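Local structure of Non-canonical purine NTP pyrophosphatase (Staphylococcus aureus, 4BNQ) at residues A[69-74]-A[111-116]; A[38-43]-A[50-55]; A[96-101]-A[149-154]; A[115-120]-A[176-181]. The protein probably hydrolyses non-canonical purine nucleoside triphosphates such as XTP, dITP and ITP to monophosphate and diphosphate, clearing them from the nucleotide pool. All coordinates share one frame; numbering follows the deposited sequence.

In the fold
Contact 2 comes first along the chain and closes before the others open. Contacts 1 and 3 interleave: strand 64-73, helix 94-104, strand 112-123, then loop 149-154. Contact 4 starts on strand 112-123, where contact 1 ends, and shares Phe115 and Val116 with it. Strands 64-73 and 112-123 are neighbours in the antiparallel sheet. The centre of contact 1 is about 12 Å from those of contacts 3 and 4. That of contact 2 lies about 21 Å from contact 1 and 17 Å from contact 4, which it meets through a probable Ser53-Ser120 hydrogen bond. All four include predicted substrate or magnesium residues, so they probably surround one active site, with contacts 1, 3 and 4 built on the sheet.

Contact 1. Residues A[69-74]-A[111-116]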
loop_
_atom_site.group_PDB
_atom_site.type_symbol
_atom_site.label_atom_id
_atom_site.label_comp_id
_atom_site.label_asym_id
_atom_site.label_seq_id
_atom_site.Cartn_x
_atom_site.Cartn_y
_atom_site.Cartn_z
ATOM N N SER A 69 2.518 9.295 12.889
ATOM C CA SER A 69 1.293 8.992 12.171
ATOM C C SER A 69 0.199 9.971 12.574
ATOM O O SER A 69 0.279 10.612 13.611
ATOM C CB SER A 69 0.825 7.580 12.504
ATOM O OG SER A 69 1.813 6.603 12.231
ATOM N N GLY A 70 -0.839 10.061 11.757
ATOM C CA GLY A 70 -1.966 10.916 12.060
ATOM C C GLY A 70 -3.165 10.667 11.167
ATOM O O GLY A 70 -3.155 9.794 10.293
ATOM N N LEU A 71 -4.205 11.454 11.402
ATOM C CA LEU A 71 -5.464 11.332 10.701
ATOM C C LEU A 71 -5.749 12.648 9.999
ATOM O O LEU A 71 -5.665 13.716 10.608
ATOM C CB LEU A 71 -6.550 11.033 11.727
ATOM C CG LEU A 71 -8.006 11.007 11.303
ATOM C CD1 LEU A 71 -8.249 9.892 10.300
ATOM C CD2 LEU A 71 -8.826 10.777 12.554
ATOM N N GLU A 72 -6.054 12.574 8.712
ATOM C CA GLU A 72 -6.359 13.750 7.911
ATOM C C GLU A 72 -7.810 13.644 7.461
ATOM O O GLU A 72 -8.170 12.720 6.735
ATOM C CB GLU A 72 -5.428 13.826 6.690
ATOM C CG GLU A 72 -3.951 13.969 7.052
ATOM C CD GLU A 72 -3.036 13.978 5.836
ATOM O OE1 GLU A 72 -3.492 13.618 4.719
ATOM O OE2 GLU A 72 -1.849 14.343 5.996
ATOM N N VAL A 73 -8.656 14.562 7.914
ATOM C CA VAL A 73 -10.075 14.502 7.552
ATOM C C VAL A 73 -10.414 15.492 6.438
ATOM O O VAL A 73 -10.272 16.700 6.622
ATOM C CB VAL A 73 -10.977 14.821 8.758
ATOM C CG1 VAL A 73 -12.453 14.738 8.350
ATOM C CG2 VAL A 73 -10.666 13.884 9.920
ATOM N N PHE A 74 -10.865 14.983 5.302
ATOM C CA PHE A 74 -11.159 15.820 4.139
ATOM C C PHE A 74 -11.925 17.102 4.510
ATOM O O PHE A 74 -11.421 18.214 4.326
ATOM C CB PHE A 74 -11.926 15.002 3.083
ATOM C CG PHE A 74 -12.119 15.726 1.763
ATOM C CD1 PHE A 74 -13.009 16.797 1.651
ATOM C CD2 PHE A 74 -11.422 15.328 0.631
ATOM C CE1 PHE A 74 -13.180 17.464 0.447
ATOM C CE2 PHE A 74 -11.596 15.991 -0.576
ATOM C CZ PHE A 74 -12.479 17.061 -0.663
ATOM N N ARG A 111 -17.598 12.466 5.187
ATOM C CA ARG A 111 -16.726 12.163 6.320
ATOM C C ARG A 111 -15.438 11.442 5.921
ATOM O O ARG A 111 -14.797 10.790 6.761
ATOM C CB ARG A 111 -17.475 11.314 7.347
ATOM C CG ARG A 111 -18.937 11.720 7.575
ATOM C CD ARG A 111 -19.361 11.387 8.985
ATOM N NE ARG A 111 -19.635 12.607 9.723
ATOM C CZ ARG A 111 -19.476 12.752 11.026
ATOM N NH1 ARG A 111 -19.027 11.752 11.765
ATOM N NH2 ARG A 111 -19.764 13.915 11.584
ATOM N N ARG A 112 -15.062 11.554 4.650
ATOM C CA ARG A 112 -13.851 10.907 4.172
ATOM C C ARG A 112 -12.642 11.353 4.989
ATOM O O ARG A 112 -12.507 12.531 5.342
ATOM C CB ARG A 112 -13.636 11.181 2.683
ATOM C CG ARG A 112 -14.632 10.434 1.777
ATOM C CD ARG A 112 -14.474 10.867 0.337
ATOM N NE ARG A 112 -14.685 12.307 0.208
ATOM C CZ ARG A 112 -14.329 13.040 -0.841
ATOM N NH1 ARG A 112 -13.733 12.487 -1.889
ATOM N NH2 ARG A 112 -14.574 14.342 -0.837
ATOM N N ALA A 113 -11.787 10.392 5.315
ATOM C CA ALA A 113 -10.575 10.670 6.068
ATOM C C ALA A 113 -9.544 9.642 5.652
ATOM O O ALA A 113 -9.858 8.669 4.961
ATOM C CB ALA A 113 -10.822 10.598 7.571
ATOM N N GLN A 114 -8.314 9.849 6.089
ATOM C CA GLN A 114 -7.220 8.992 5.689
ATOM C C GLN A 114 -6.278 8.857 6.871
ATOM O O GLN A 114 -6.022 9.840 7.577
ATOM C CB GLN A 114 -6.503 9.672 4.525
ATOM C CG GLN A 114 -5.376 8.908 3.895
ATOM C CD GLN A 114 -4.615 9.770 2.904
ATOM O OE1 GLN A 114 -4.251 10.912 3.214
ATOM N NE2 GLN A 114 -4.383 9.239 1.706
ATOM N N PHE A 115 -5.781 7.647 7.107
ATOM C CA PHE A 115 -4.763 7.448 8.129
ATOM C C PHE A 115 -3.414 7.459 7.437
ATOM O O PHE A 115 -3.239 6.819 6.389
ATOM C CB PHE A 115 -4.925 6.095 8.798
ATOM C CG PHE A 115 -5.558 6.152 10.148
ATOM C CD1 PHE A 115 -5.259 7.165 11.028
ATOM C CD2 PHE A 115 -6.444 5.161 10.550
ATOM C CE1 PHE A 115 -5.848 7.195 12.283
ATOM C CE2 PHE A 115 -7.039 5.200 11.791
ATOM C CZ PHE A 115 -6.746 6.212 12.653
ATOM N N VAL A 116 -2.459 8.166 8.023
ATOM C CA VAL A 116 -1.145 8.299 7.414
ATOM C C VAL A 116 -0.054 7.832 8.380
ATOM O O VAL A 116 -0.105 8.147 9.559
ATOM C CB VAL A 116 -0.898 9.757 6.963
ATOM C CG1 VAL A 116 0.504 9.918 6.417
ATOM C CG2 VAL A 116 -1.929 10.160 5.895
#
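Phe74 and Arg112 close one end of an antiparallel strand pair. In Phe74, CG is anti to the backbone N (chi1 -172°), and the side chain runs alongside that of Arg112. Its CB lies 3.4 Å from Arg112 O. Every Phe74 ring atom from CG to CZ meets Arg112 NH2, most closely CE2 and, at the tip, CZ (both 3.4 Å). Phe74 CD2 and CE2 also meet Arg112 CZ. Arg112 NH2 sits 3.3 Å above the Phe74 ring plane, over its centre. The two planes are 30° apart. This is a cation-pi contact, with Arg112 CZ 4.2 Å from the ring centroid of Phe74. Arg112 NE also forms a salt bridge with Asp110.

Phe74 N donates to Arg112 O at 3.0 Å. Glu72 with Gln114 and Gly70 with Val116 are hydrogen-bonded pairs. Leu71, Val73, Ala113 and Phe115 share one face of the sheet. Leu71 CD1 is 3.8 Å from Ala113 CB, and Leu71 CB is 3.9 Å from Phe115 CE1. Helix 94-104 packs on this face through Leu101. The chemistry implies two holds: backbone bonds with an apolar face in the middle, and at the strand end an arginine whose charge Asp110 and Phe74 probably share.

Contact 2. Residues A[38-43]-A[50-55]; sequences VEETGS and ILKSEA. With PO4 (phosphate ion), chain C.
The carboxylate of Glu40 turns a face to the ammonium end of Lys52. NZ stands above the carboxylate plane, and O3 of the bound phosphate is out of the plane on the same side. Lys52 NZ is 3.4 Å from Glu40 OE2, a salt bridge with a weak hydrogen bond. Glu40 is the centre of an inverse gamma turn, in the loop that leads into helix 45-60. The Lys52 chain is bent at CG-CD (chi3 -70°), and its CD lies 3.7 Å from Glu40 OE2.

Phosphate O3 is 3.0 Å from Glu40 OE2. No bond is assigned to this pair; Lys52 NZ, near both oxygens, probably offsets their charge. The modelled Lys52 NZ to O3 bond is very short, so its exact length is doubtful. The phosphate, probably from the crystallisation liquor, is also held by Ser8, Asn9 and Lys13, which are predicted to bind substrate. It may therefore mark a substrate phosphate position. Lys52 NZ also makes a salt bridge with Asp68, the predicted proton acceptor and magnesium ligand. Glu39, another predicted magnesium ligand, precedes Glu40.

Away from the charges, Leu51 and Val38 supply the packing. Leu51 CD1 meets the Thr41 hydroxyl oxygen OG1 at 3.6 Å. Val38 lies along the helix from Lys52 to Ala55: its CB is 4.1 Å from Lys52 CG, and its CG2 is 3.7 Å from Ala55 CB.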
loop_
_atom_site.group_PDB
_atom_site.type_symbol
_atom_site.label_atom_id
_atom_site.label_comp_id
_atom_site.label_asym_id
_atom_site.label_seq_id
_atom_site.Cartn_x
_atom_site.Cartn_y
_atom_site.Cartn_z
ATOM N N VAL A 38 11.591 13.403 22.743
ATOM C CA VAL A 38 12.111 14.252 21.682
ATOM C C VAL A 38 11.100 15.343 21.339
ATOM O O VAL A 38 9.908 15.073 21.155
ATOM C CB VAL A 38 12.440 13.444 20.409
ATOM C CG1 VAL A 38 12.949 14.372 19.316
ATOM C CG2 VAL A 38 13.461 12.363 20.705
ATOM N N GLU A 39 11.573 16.578 21.256
ATOM C CA GLU A 39 10.705 17.685 20.860
ATOM C C GLU A 39 10.246 17.593 19.387
ATOM O O GLU A 39 11.031 17.831 18.463
ATOM C CB GLU A 39 11.420 19.004 21.111
ATOM C CG GLU A 39 10.487 20.201 21.183
ATOM C CD GLU A 39 9.588 20.207 22.420
ATOM O OE1 GLU A 39 9.920 19.521 23.417
ATOM O OE2 GLU A 39 8.546 20.910 22.388
ATOM N N GLU A 40 8.979 17.252 19.162
ATOM C CA GLU A 40 8.466 17.160 17.790
ATOM C C GLU A 40 8.212 18.557 17.215
ATOM O O GLU A 40 7.095 19.075 17.264
ATOM C CB GLU A 40 7.220 16.249 17.692
ATOM C CG GLU A 40 7.535 14.738 17.813
ATOM C CD GLU A 40 6.296 13.836 17.872
ATOM O OE1 GLU A 40 5.387 13.971 17.009
ATOM O OE2 GLU A 40 6.241 12.970 18.782
ATOM N N THR A 41 9.266 19.155 16.664
ATOM C CA THR A 41 9.183 20.498 16.105
ATOM C C THR A 41 9.029 20.492 14.606
ATOM O O THR A 41 9.198 21.531 13.970
ATOM C CB THR A 41 10.444 21.306 16.385
ATOM O OG1 THR A 41 11.581 20.575 15.897
ATOM C CG2 THR A 41 10.576 21.597 17.886
ATOM N N GLY A 42 8.730 19.334 14.030
ATOM C CA GLY A 42 8.534 19.271 12.597
ATOM C C GLY A 42 7.165 19.781 12.186
ATOM O O GLY A 42 6.236 19.849 13.000
ATOM N N SER A 43 7.036 20.128 10.911
ATOM C CA SER A 43 5.762 20.585 10.385
ATOM C C SER A 43 5.105 19.520 9.504
ATOM O O SER A 43 4.037 19.755 8.935
ATOM C CB SER A 43 5.944 21.886 9.608
ATOM O OG SER A 43 6.873 21.716 8.558
ATOM N N ILE A 50 11.810 11.569 11.524
ATOM C CA ILE A 50 13.252 11.723 11.415
ATOM C C ILE A 50 13.868 12.218 12.728
ATOM O O ILE A 50 14.916 11.733 13.161
ATOM C CB ILE A 50 13.616 12.704 10.282
ATOM C CG1 ILE A 50 13.297 12.077 8.917
ATOM C CG2 ILE A 50 15.089 13.101 10.365
ATOM C CD1 ILE A 50 13.600 12.987 7.728
ATOM N N LEU A 51 13.216 13.176 13.371
ATOM C CA LEU A 51 13.746 13.705 14.617
ATOM C C LEU A 51 13.802 12.583 15.655
ATOM O O LEU A 51 14.774 12.453 16.396
ATOM C CB LEU A 51 12.897 14.893 15.121
ATOM C CG LEU A 51 12.965 16.229 14.362
ATOM C CD1 LEU A 51 11.797 17.134 14.759
ATOM C CD2 LEU A 51 14.278 16.948 14.630
ATOM N N LYS A 52 12.773 11.748 15.704
ATOM C CA LYS A 52 12.769 10.691 16.712
ATOM C C LYS A 52 13.800 9.606 16.426
ATOM O O LYS A 52 14.547 9.224 17.327
ATOM C CB LYS A 52 11.356 10.127 16.939
ATOM C CG LYS A 52 10.420 11.127 17.678
ATOM C CD LYS A 52 8.974 10.625 17.809
ATOM C CE LYS A 52 8.266 10.604 16.461
ATOM N NZ LYS A 52 6.795 10.441 16.604
ATOM N N SER A 53 13.871 9.130 15.179
ATOM C CA SER A 53 14.791 8.035 14.862
ATOM C C SER A 53 16.247 8.468 14.989
ATOM O O SER A 53 17.071 7.734 15.544
ATOM C CB SER A 53 14.537 7.463 13.465
ATOM O OG SER A 53 14.734 8.461 12.493
ATOM N N GLU A 54 16.567 9.659 14.486
ATOM C CA GLU A 54 17.936 10.161 14.582
ATOM C C GLU A 54 18.367 10.366 16.033
ATOM O O GLU A 54 19.502 10.047 16.407
ATOM C CB GLU A 54 18.124 11.418 13.724
ATOM C CG GLU A 54 18.121 11.054 12.254
ATOM C CD GLU A 54 18.444 12.206 11.321
ATOM O OE1 GLU A 54 18.489 13.377 11.775
ATOM O OE2 GLU A 54 18.623 11.933 10.109
ATOM N N ALA A 55 17.447 10.844 16.862
ATOM C CA ALA A 55 17.789 11.086 18.262
ATOM C C ALA A 55 18.087 9.781 19.007
ATOM O O ALA A 55 19.059 9.706 19.765
ATOM C CB ALA A 55 16.693 11.887 18.965
HETATM P P PO4 C . 5.424 8.637 19.392
HETATM O O1 PO4 C . 5.696 7.534 18.367
HETATM O O2 PO4 C . 3.942 8.708 19.676
HETATM O O3 PO4 C . 5.874 9.964 18.810
HETATM O O4 PO4 C . 6.177 8.365 20.663
#

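Contact 3. Residues A[96-101]-A[149-154]; sequences ANIEKL and FGYDPI
Ile98 is the centre of the contact between helix 94-104 and the loop at 149-154. Its three outer carbons each have a task. CG2 meets Ile154 CG2 at 3.6 Å, the two side chains sliding past each other in opposite directions. CG1 lies 4.1 Å from Tyr151 CD1. CD1 reaches furthest, to 3.5 Å from Gly150 O and 4.0 Å from Pro153 CD, where it crosses the proline at about a right angle. The extended side chain (chi2 170°) allows this reach.

One turn on, Leu101 CD2 touches two loop side chains, at 4.1 Å from Tyr151 CE1 and 3.9 Å from Ile154 CD1. Just before Ile98, Asn97 CB is 3.3 Å from Tyr151 OH. The backbone carbonyl O of Asn97 lies near the ring plane of Tyr151, at the ring edge. The phenol oxygen bonds to Ser84 O, and the Asn97 amide bonds to Ala85 and Ala88, so both polar ends are fixed by the same loop.

The second shell sets the loop shape. Residues Phe149 to Asp152 form a type II' beta turn, with Gly150 at positive phi (59°). Phe149 N donates to Asp152 OD2 at 2.9 Å, from above the carboxylate plane. Asp152 OD2 also makes a salt bridge with Lys172. Residues 149 to 152 and Lys172 are predicted to bind substrate, so the helix packs behind a probable substrate loop. Leu101 and Tyr151 both rest on Leu71 of strand 64-73, while Tyr151 also touches Phe115 of strand 112-123, so helix and loop pack together on the face of these two strands.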
loop_
_atom_site.group_PDB
_atom_site.type_symbol
_atom_site.label_atom_id
_atom_site.label_comp_id
_atom_site.label_asym_id
_atom_site.label_seq_id
_atom_site.Cartn_x
_atom_site.Cartn_y
_atom_site.Cartn_z
ATOM N N ALA A 96 -10.258 12.419 24.538
ATOM C CA ALA A 96 -10.558 13.841 24.313
ATOM C C ALA A 96 -10.394 14.210 22.841
ATOM O O ALA A 96 -11.180 14.982 22.271
ATOM C CB ALA A 96 -9.676 14.730 25.179
ATOM N N ASN A 97 -9.360 13.658 22.226
ATOM C CA ASN A 97 -9.118 13.894 20.813
ATOM C C ASN A 97 -10.286 13.428 19.954
ATOM O O ASN A 97 -10.679 14.109 19.010
ATOM C CB ASN A 97 -7.819 13.206 20.396
ATOM C CG ASN A 97 -6.609 13.817 21.069
ATOM O OD1 ASN A 97 -6.680 14.949 21.563
ATOM N ND2 ASN A 97 -5.490 13.088 21.086
ATOM N N ILE A 98 -10.846 12.273 20.300
ATOM C CA ILE A 98 -11.965 11.721 19.543
ATOM C C ILE A 98 -13.186 12.619 19.689
ATOM O O ILE A 98 -13.858 12.926 18.703
ATOM C CB ILE A 98 -12.322 10.277 19.997
ATOM C CG1 ILE A 98 -11.213 9.305 19.590
ATOM C CG2 ILE A 98 -13.672 9.853 19.447
ATOM C CD1 ILE A 98 -11.360 7.894 20.199
ATOM N N GLU A 99 -13.466 13.048 20.921
ATOM C CA GLU A 99 -14.646 13.880 21.189
ATOM C C GLU A 99 -14.569 15.195 20.447
ATOM O O GLU A 99 -15.542 15.618 19.821
ATOM C CB GLU A 99 -14.844 14.103 22.689
ATOM C CG GLU A 99 -15.202 12.826 23.455
ATOM C CD GLU A 99 -16.371 12.072 22.831
ATOM O OE1 GLU A 99 -17.291 12.717 22.275
ATOM O OE2 GLU A 99 -16.389 10.820 22.893
ATOM N N LYS A 100 -13.396 15.817 20.473
ATOM C CA LYS A 100 -13.194 17.040 19.701
ATOM C C LYS A 100 -13.446 16.836 18.209
ATOM O O LYS A 100 -14.245 17.550 17.606
ATOM C CB LYS A 100 -11.794 17.599 19.900
ATOM C CG LYS A 100 -11.594 18.900 19.147
ATOM C CD LYS A 100 -10.207 19.471 19.414
ATOM C CE LYS A 100 -9.962 20.725 18.599
ATOM N NZ LYS A 100 -8.624 21.275 18.915
ATOM N N LEU A 101 -12.770 15.856 17.620
ATOM C CA LEU A 101 -12.962 15.562 16.206
ATOM C C LEU A 101 -14.427 15.290 15.882
ATOM O O LEU A 101 -14.951 15.826 14.918
ATOM C CB LEU A 101 -12.096 14.386 15.780
ATOM C CG LEU A 101 -12.208 14.057 14.292
ATOM C CD1 LEU A 101 -11.961 15.288 13.461
ATOM C CD2 LEU A 101 -11.178 13.017 13.954
ATOM N N PHE A 149 -6.006 1.704 19.316
ATOM C CA PHE A 149 -5.745 2.898 20.107
ATOM C C PHE A 149 -6.011 4.144 19.266
ATOM O O PHE A 149 -6.344 4.048 18.080
ATOM C CB PHE A 149 -4.284 2.902 20.581
ATOM C CG PHE A 149 -3.290 3.025 19.455
ATOM C CD1 PHE A 149 -2.919 1.911 18.720
ATOM C CD2 PHE A 149 -2.753 4.255 19.109
ATOM C CE1 PHE A 149 -2.016 2.022 17.660
ATOM C CE2 PHE A 149 -1.859 4.372 18.054
ATOM C CZ PHE A 149 -1.491 3.250 17.329
ATOM N N GLY A 150 -5.851 5.316 19.872
ATOM C CA GLY A 150 -5.992 6.553 19.133
ATOM C C GLY A 150 -7.361 6.690 18.493
ATOM O O GLY A 150 -8.369 6.451 19.147
ATOM N N TYR A 151 -7.407 7.056 17.215
ATOM C CA TYR A 151 -8.689 7.289 16.567
ATOM C C TYR A 151 -9.286 6.003 16.023
ATOM O O TYR A 151 -10.297 6.035 15.316
ATOM C CB TYR A 151 -8.566 8.327 15.443
ATOM C CG TYR A 151 -8.107 9.687 15.918
ATOM C CD1 TYR A 151 -9.015 10.619 16.413
ATOM C CD2 TYR A 151 -6.767 10.039 15.874
ATOM C CE1 TYR A 151 -8.595 11.867 16.856
ATOM C CE2 TYR A 151 -6.338 11.282 16.315
ATOM C CZ TYR A 151 -7.258 12.186 16.805
ATOM O OH TYR A 151 -6.826 13.413 17.231
ATOM N N ASP A 152 -8.680 4.870 16.357
ATOM C CA ASP A 152 -9.210 3.592 15.880
ATOM C C ASP A 152 -10.746 3.417 15.992
ATOM O O ASP A 152 -11.379 2.962 15.036
ATOM C CB ASP A 152 -8.459 2.422 16.527
ATOM C CG ASP A 152 -7.067 2.252 15.959
ATOM O OD1 ASP A 152 -6.742 3.016 15.022
ATOM O OD2 ASP A 152 -6.300 1.357 16.424
ATOM N N PRO A 153 -11.352 3.798 17.142
ATOM C CA PRO A 153 -12.788 3.494 17.271
ATOM C C PRO A 153 -13.724 4.298 16.359
ATOM O O PRO A 153 -14.901 3.949 16.235
ATOM C CB PRO A 153 -13.088 3.809 18.738
ATOM C CG PRO A 153 -11.738 3.765 19.428
ATOM C CD PRO A 153 -10.789 4.306 18.410
ATOM N N ILE A 154 -13.232 5.359 15.731
ATOM C CA ILE A 154 -14.098 6.133 14.844
ATOM C C ILE A 154 -13.633 6.096 13.398
ATOM O O ILE A 154 -14.188 6.783 12.544
ATOM C CB ILE A 154 -14.225 7.606 15.292
ATOM C CG1 ILE A 154 -12.914 8.344 15.065
ATOM C CG2 ILE A 154 -14.661 7.688 16.740
ATOM C CD1 ILE A 154 -12.971 9.838 15.411
#

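Contact 4. Residues A[115-120]-A[176-181]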
loop_
_atom_site.group_PDB
_atom_site.type_symbol
_atom_site.label_atom_id
_atom_site.label_comp_id
_atom_site.label_asym_id
_atom_site.label_seq_id
_atom_site.Cartn_x
_atom_site.Cartn_y
_atom_site.Cartn_z
ATOM N N PHE A 115 -5.781 7.647 7.107
ATOM C CA PHE A 115 -4.763 7.448 8.129
ATOM C C PHE A 115 -3.414 7.459 7.437
ATOM O O PHE A 115 -3.239 6.819 6.389
ATOM C CB PHE A 115 -4.925 6.095 8.798
ATOM C CG PHE A 115 -5.558 6.152 10.148
ATOM C CD1 PHE A 115 -5.259 7.165 11.028
ATOM C CD2 PHE A 115 -6.444 5.161 10.550
ATOM C CE1 PHE A 115 -5.848 7.195 12.283
ATOM C CE2 PHE A 115 -7.039 5.200 11.791
ATOM C CZ PHE A 115 -6.746 6.212 12.653
ATOM N N VAL A 116 -2.459 8.166 8.023
ATOM C CA VAL A 116 -1.145 8.299 7.414
ATOM C C VAL A 116 -0.054 7.832 8.380
ATOM O O VAL A 116 -0.105 8.147 9.559
ATOM C CB VAL A 116 -0.898 9.757 6.963
ATOM C CG1 VAL A 116 0.504 9.918 6.417
ATOM C CG2 VAL A 116 -1.929 10.160 5.895
ATOM N N CYS A 117 0.905 7.052 7.887
ATOM C CA CYS A 117 2.029 6.615 8.702
ATOM C C CYS A 117 3.349 6.781 7.966
ATOM O O CYS A 117 3.529 6.232 6.869
ATOM C CB CYS A 117 1.883 5.155 9.113
ATOM S SG CYS A 117 3.445 4.493 9.804
ATOM N N VAL A 118 4.261 7.541 8.568
ATOM C CA VAL A 118 5.621 7.644 8.059
ATOM C C VAL A 118 6.608 6.985 9.017
ATOM O O VAL A 118 6.676 7.342 10.184
ATOM C CB VAL A 118 6.057 9.089 7.843
ATOM C CG1 VAL A 118 7.530 9.122 7.433
ATOM C CG2 VAL A 118 5.182 9.754 6.784
ATOM N N ILE A 119 7.357 6.012 8.504
ATOM C CA ILE A 119 8.384 5.297 9.262
ATOM C C ILE A 119 9.741 5.833 8.822
ATOM O O ILE A 119 10.023 5.859 7.628
ATOM C CB ILE A 119 8.344 3.795 8.926
ATOM C CG1 ILE A 119 7.008 3.178 9.352
ATOM C CG2 ILE A 119 9.487 3.033 9.596
ATOM C CD1 ILE A 119 6.792 3.097 10.863
ATOM N N SER A 120 10.589 6.268 9.751
ATOM C CA SER A 120 11.961 6.594 9.364
ATOM C C SER A 120 12.980 5.652 10.003
ATOM O O SER A 120 12.875 5.326 11.189
ATOM C CB SER A 120 12.309 8.046 9.682
ATOM O OG SER A 120 12.428 8.225 11.069
ATOM N N SER A 176 -3.478 -1.813 7.834
ATOM C CA SER A 176 -3.300 -0.473 8.369
ATOM C C SER A 176 -2.290 0.318 7.549
ATOM O O SER A 176 -1.496 -0.249 6.798
ATOM C CB SER A 176 -2.846 -0.520 9.830
ATOM O OG SER A 176 -1.472 -0.901 9.907
ATOM N N HIS A 177 -2.342 1.635 7.707
ATOM C CA HIS A 177 -1.363 2.562 7.155
ATOM C C HIS A 177 0.066 2.218 7.600
ATOM O O HIS A 177 1.030 2.397 6.847
ATOM C CB HIS A 177 -1.731 3.995 7.570
ATOM C CG HIS A 177 -1.933 4.175 9.043
ATOM N ND1 HIS A 177 -2.850 3.411 9.766
ATOM C CD2 HIS A 177 -1.366 5.002 9.926
ATOM C CE1 HIS A 177 -2.809 3.783 11.025
ATOM N NE2 HIS A 177 -1.930 4.753 11.163
ATOM N N ARG A 178 0.186 1.722 8.823
ATOM C CA ARG A 178 1.475 1.334 9.370
ATOM C C ARG A 178 1.947 0.030 8.713
ATOM O O ARG A 178 3.123 -0.125 8.437
ATOM C CB ARG A 178 1.368 1.182 10.884
ATOM C CG ARG A 178 2.676 0.921 11.620
ATOM C CD ARG A 178 2.663 1.553 13.034
ATOM N NE ARG A 178 1.320 1.649 13.566
ATOM C CZ ARG A 178 0.695 2.777 13.874
ATOM N NH1 ARG A 178 1.295 3.960 13.755
ATOM N NH2 ARG A 178 -0.550 2.708 14.308
ATOM N N ARG A 179 1.033 -0.900 8.454
ATOM C CA ARG A 179 1.397 -2.095 7.700
ATOM C C ARG A 179 1.925 -1.701 6.331
ATOM O O ARG A 179 2.917 -2.257 5.864
ATOM C CB ARG A 179 0.211 -3.045 7.544
ATOM C CG ARG A 179 0.472 -4.181 6.563
ATOM C CD ARG A 179 1.628 -5.058 7.029
ATOM N NE ARG A 179 2.079 -5.980 5.993
ATOM C CZ ARG A 179 1.788 -7.273 5.970
ATOM N NH1 ARG A 179 1.042 -7.798 6.933
ATOM N NH2 ARG A 179 2.241 -8.038 4.985
ATOM N N ASN A 180 1.280 -0.730 5.695
ATOM C CA ASN A 180 1.685 -0.336 4.346
ATOM C C ASN A 180 3.054 0.326 4.315
ATOM O O ASN A 180 3.827 0.089 3.398
ATOM C CB ASN A 180 0.647 0.585 3.691
ATOM C CG ASN A 180 -0.575 -0.168 3.233
ATOM O OD1 ASN A 180 -0.519 -1.374 3.013
ATOM N ND2 ASN A 180 -1.693 0.534 3.098
ATOM N N ALA A 181 3.344 1.160 5.311
ATOM C CA ALA A 181 4.651 1.788 5.415
ATOM C C ALA A 181 5.733 0.753 5.649
ATOM O O ALA A 181 6.820 0.847 5.090
ATOM C CB ALA A 181 4.663 2.781 6.550
#
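The rings of Phe115 and His177 lie nearly parallel, with their planes 14° apart. They form an offset stack with centroids 4.6 Å apart. The offset brings Phe115 CB over the imidazole face, 3.6 Å from the His177 ring centroid, as a CH-pi contact. His177 CG lies between its backbone N and carbonyl carbon (chi1 53°), which turns the ring to the strand. Phe155 stacks on Phe115 too.

At the imidazole edge, Val116 O is near the ring plane, 3.4 Å from His177 CD2. His177 ND1 is buried and has no polar partner in the model.

Cys117 CB is 3.4 Å from His177 CD2. Cys117 SG, anti to its backbone N, meets the first turns of the helix: it is 3.7 Å from Arg178 CA and 3.9 Å from Ala181 CB. Ile119 CG1 meets Ala181 CB at 3.7 Å. The Ser176 hydroxyl caps the helix by accepting from Arg179 N. Arg178 carries its guanidinium off to Asp67 and Asp16, two salt bridges that fix it.

The axis of segment 177-181 crosses that of strand 115-120 at -35°, with a closest approach of 7.2 Å. This is a capped helix laid on a sheet face in the HAM1 fold, and its first turn brings His177 and Arg178 to the predicted substrate site.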